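Putative Type I topoisomerase (Deinococcus radiodurans, PDB 2F4Q) is a putative type IB topoisomerase that probably breaks single-stranded DNA without ATP, lets a strand pass and reseals the break. Local coordinates at residues Ala9-Arg14 and Ala60-Gln65. Sequence-based numbering, arbitrary orientation.
Sequences AEEYLR and AENELQ
Tyr12 reaches from just ahead of strand 13-15 to the start of strand 64-69, and its hydroxyl closes the contact on the backbone of Leu64. Both strands belong to the antiparallel sheet of the small N-terminal domain of this type IB topoisomerase, where strand 54-56 lies between them; the phenol therefore bridges two non-adjacent strands, past Tyr55 and Ser57. The backbones stay well apart, the closest CA atoms, those of Tyr12 and Gln65, being 9.2 Å from each other.

The tight part is the phenol end. Tyr12 OH donates to Leu64 O over 2.7 Å, meeting the carbonyl in its own plane at a C=O...donor angle of 157°, with the oxygen at the ring edge. As a consequence of that bond the ring carbon Tyr12 CE2 comes within 3.4 Å of the same Leu64 O. The side chain of Asn62 approaches from the opposite direction to that of Tyr12, its CB 3.5 Å from Tyr12 OH.

The looser side is that of Glu11, which is exposed to solvent. With CG anti to the backbone N (chi1 179°), the extended chain carries Glu11 OE1 out beside the edge of the Tyr12 ring, in its plane, while the carboxylate stays only loosely set against Asn62.

Behind the contact, Gln65 turns back over the loop before strand 64-69, with Asp59 O as a second acceptor for its amide: Gln65 NE2 donates to Asn62 O at 2.7 Å, nearly straight at 170°, with that oxygen almost in the glutamine amide plane.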
loop_
_atom_site.group_PDB
_atom_site.type_symbol
_atom_site.label_atom_id
_atom_site.label_comp_id
_atom_site.label_asym_id
_atom_site.label_seq_id
_atom_site.Cartn_x
_atom_site.Cartn_y
_atom_site.Cartn_z
ATOM N N ALA A 9 -4.191 19.458 -4.061
ATOM C CA ALA A 9 -4.828 20.782 -4.124
ATOM C C ALA A 9 -4.109 21.749 -5.067
ATOM O O ALA A 9 -4.717 22.684 -5.593
ATOM C CB ALA A 9 -4.944 21.390 -2.730
ATOM N N GLU A 10 -2.815 21.514 -5.272
ATOM C CA GLU A 10 -1.999 22.311 -6.189
ATOM C C GLU A 10 -2.178 21.852 -7.640
ATOM O O GLU A 10 -1.609 22.442 -8.562
ATOM C CB GLU A 10 -0.523 22.223 -5.787
ATOM C CG GLU A 10 -0.211 22.789 -4.403
ATOM C CD GLU A 10 1.034 22.180 -3.772
ATOM O OE1 GLU A 10 1.557 22.781 -2.809
ATOM O OE2 GLU A 10 1.489 21.104 -4.224
ATOM N N GLU A 11 -2.984 20.808 -7.825
ATOM C CA GLU A 11 -3.187 20.170 -9.123
ATOM C C GLU A 11 -4.662 20.181 -9.543
ATOM O O GLU A 11 -4.981 20.385 -10.716
ATOM C CB GLU A 11 -2.660 18.729 -9.067
ATOM C CG GLU A 11 -2.825 17.916 -10.349
ATOM C CD GLU A 11 -2.782 16.414 -10.107
ATOM O OE1 GLU A 11 -2.425 15.985 -8.987
ATOM O OE2 GLU A 11 -3.111 15.654 -11.045
ATOM N N TYR A 12 -5.550 19.969 -8.573
ATOM C CA TYR A 12 -6.978 19.768 -8.828
ATOM C C TYR A 12 -7.752 21.063 -9.082
ATOM O O TYR A 12 -7.301 22.152 -8.720
ATOM C CB TYR A 12 -7.609 18.991 -7.666
ATOM C CG TYR A 12 -7.451 17.484 -7.760
ATOM C CD1 TYR A 12 -6.248 16.907 -8.174
ATOM C CD2 TYR A 12 -8.504 16.633 -7.420
ATOM C CE1 TYR A 12 -6.104 15.525 -8.263
ATOM C CE2 TYR A 12 -8.368 15.249 -7.503
ATOM C CZ TYR A 12 -7.167 14.706 -7.926
ATOM O OH TYR A 12 -7.027 13.340 -8.007
ATOM N N LEU A 13 -8.918 20.923 -9.712
ATOM C CA LEU A 13 -9.819 22.045 -9.974
ATOM C C LEU A 13 -10.620 22.379 -8.722
ATOM O O LEU A 13 -11.160 21.483 -8.066
ATOM C CB LEU A 13 -10.777 21.718 -11.125
ATOM C CG LEU A 13 -10.213 21.323 -12.493
ATOM C CD1 LEU A 13 -11.309 20.718 -13.357
ATOM C CD2 LEU A 13 -9.561 22.507 -13.198
ATOM N N ARG A 14 -10.695 23.666 -8.396
ATOM C CA ARG A 14 -11.409 24.120 -7.206
ATOM C C ARG A 14 -12.837 24.540 -7.550
ATOM O O ARG A 14 -13.053 25.364 -8.441
ATOM C CB ARG A 14 -10.655 25.271 -6.534
ATOM C CG ARG A 14 -11.043 25.509 -5.081
ATOM C CD ARG A 14 -10.399 26.774 -4.536
ATOM N NE ARG A 14 -10.771 27.024 -3.143
ATOM C CZ ARG A 14 -10.559 28.167 -2.497
ATOM N NH1 ARG A 14 -9.974 29.192 -3.110
ATOM N NH2 ARG A 14 -10.935 28.290 -1.231
ATOM N N ALA A 60 -9.574 12.499 -15.931
ATOM C CA ALA A 60 -10.621 11.485 -15.806
ATOM C C ALA A 60 -10.113 10.157 -15.248
ATOM O O ALA A 60 -10.898 9.353 -14.740
ATOM C CB ALA A 60 -11.312 11.275 -17.152
ATOM N N GLU A 61 -8.801 9.940 -15.329
ATOM C CA GLU A 61 -8.190 8.677 -14.900
ATOM C C GLU A 61 -7.949 8.547 -13.395
ATOM O O GLU A 61 -7.904 7.430 -12.873
ATOM C CB GLU A 61 -6.891 8.411 -15.671
ATOM C CG GLU A 61 -7.095 8.047 -17.147
ATOM C CD GLU A 61 -8.043 6.868 -17.346
ATOM O OE1 GLU A 61 -7.955 5.878 -16.583
ATOM O OE2 GLU A 61 -8.880 6.938 -18.270
ATOM N N ASN A 62 -7.792 9.680 -12.708
ATOM C CA ASN A 62 -7.519 9.692 -11.265
ATOM C C ASN A 62 -8.503 8.849 -10.452
ATOM O O ASN A 62 -9.714 8.924 -10.662
ATOM C CB ASN A 62 -7.496 11.132 -10.734
ATOM C CG ASN A 62 -6.270 11.915 -11.191
ATOM O OD1 ASN A 62 -5.317 11.352 -11.733
ATOM N ND2 ASN A 62 -6.292 13.225 -10.965
ATOM N N GLU A 63 -7.971 8.047 -9.530
ATOM C CA GLU A 63 -8.788 7.188 -8.665
ATOM C C GLU A 63 -9.623 8.017 -7.703
ATOM O O GLU A 63 -10.774 7.685 -7.421
ATOM C CB GLU A 63 -7.912 6.217 -7.860
ATOM C CG GLU A 63 -7.221 5.150 -8.694
ATOM C CD GLU A 63 -6.010 5.668 -9.434
ATOM O OE1 GLU A 63 -5.301 6.534 -8.878
ATOM O OE2 GLU A 63 -5.762 5.204 -10.567
ATOM N N LEU A 64 -9.016 9.083 -7.187
ATOM C CA LEU A 64 -9.708 10.054 -6.357
ATOM C C LEU A 64 -10.205 11.181 -7.258
ATOM O O LEU A 64 -9.418 12.013 -7.716
ATOM C CB LEU A 64 -8.777 10.587 -5.260
ATOM C CG LEU A 64 -9.382 11.528 -4.216
ATOM C CD1 LEU A 64 -10.612 10.900 -3.586
ATOM C CD2 LEU A 64 -8.350 11.900 -3.157
ATOM N N GLN A 65 -11.511 11.189 -7.513
ATOM C CA GLN A 65 -12.115 12.117 -8.471
ATOM C C GLN A 65 -12.526 13.443 -7.848
ATOM O O GLN A 65 -12.477 14.486 -8.503
ATOM C CB GLN A 65 -13.316 11.467 -9.158
ATOM C CG GLN A 65 -12.936 10.508 -10.269
ATOM C CD GLN A 65 -12.343 11.217 -11.476
ATOM O OE1 GLN A 65 -12.940 12.147 -12.025
ATOM N NE2 GLN A 65 -11.162 10.780 -11.895
#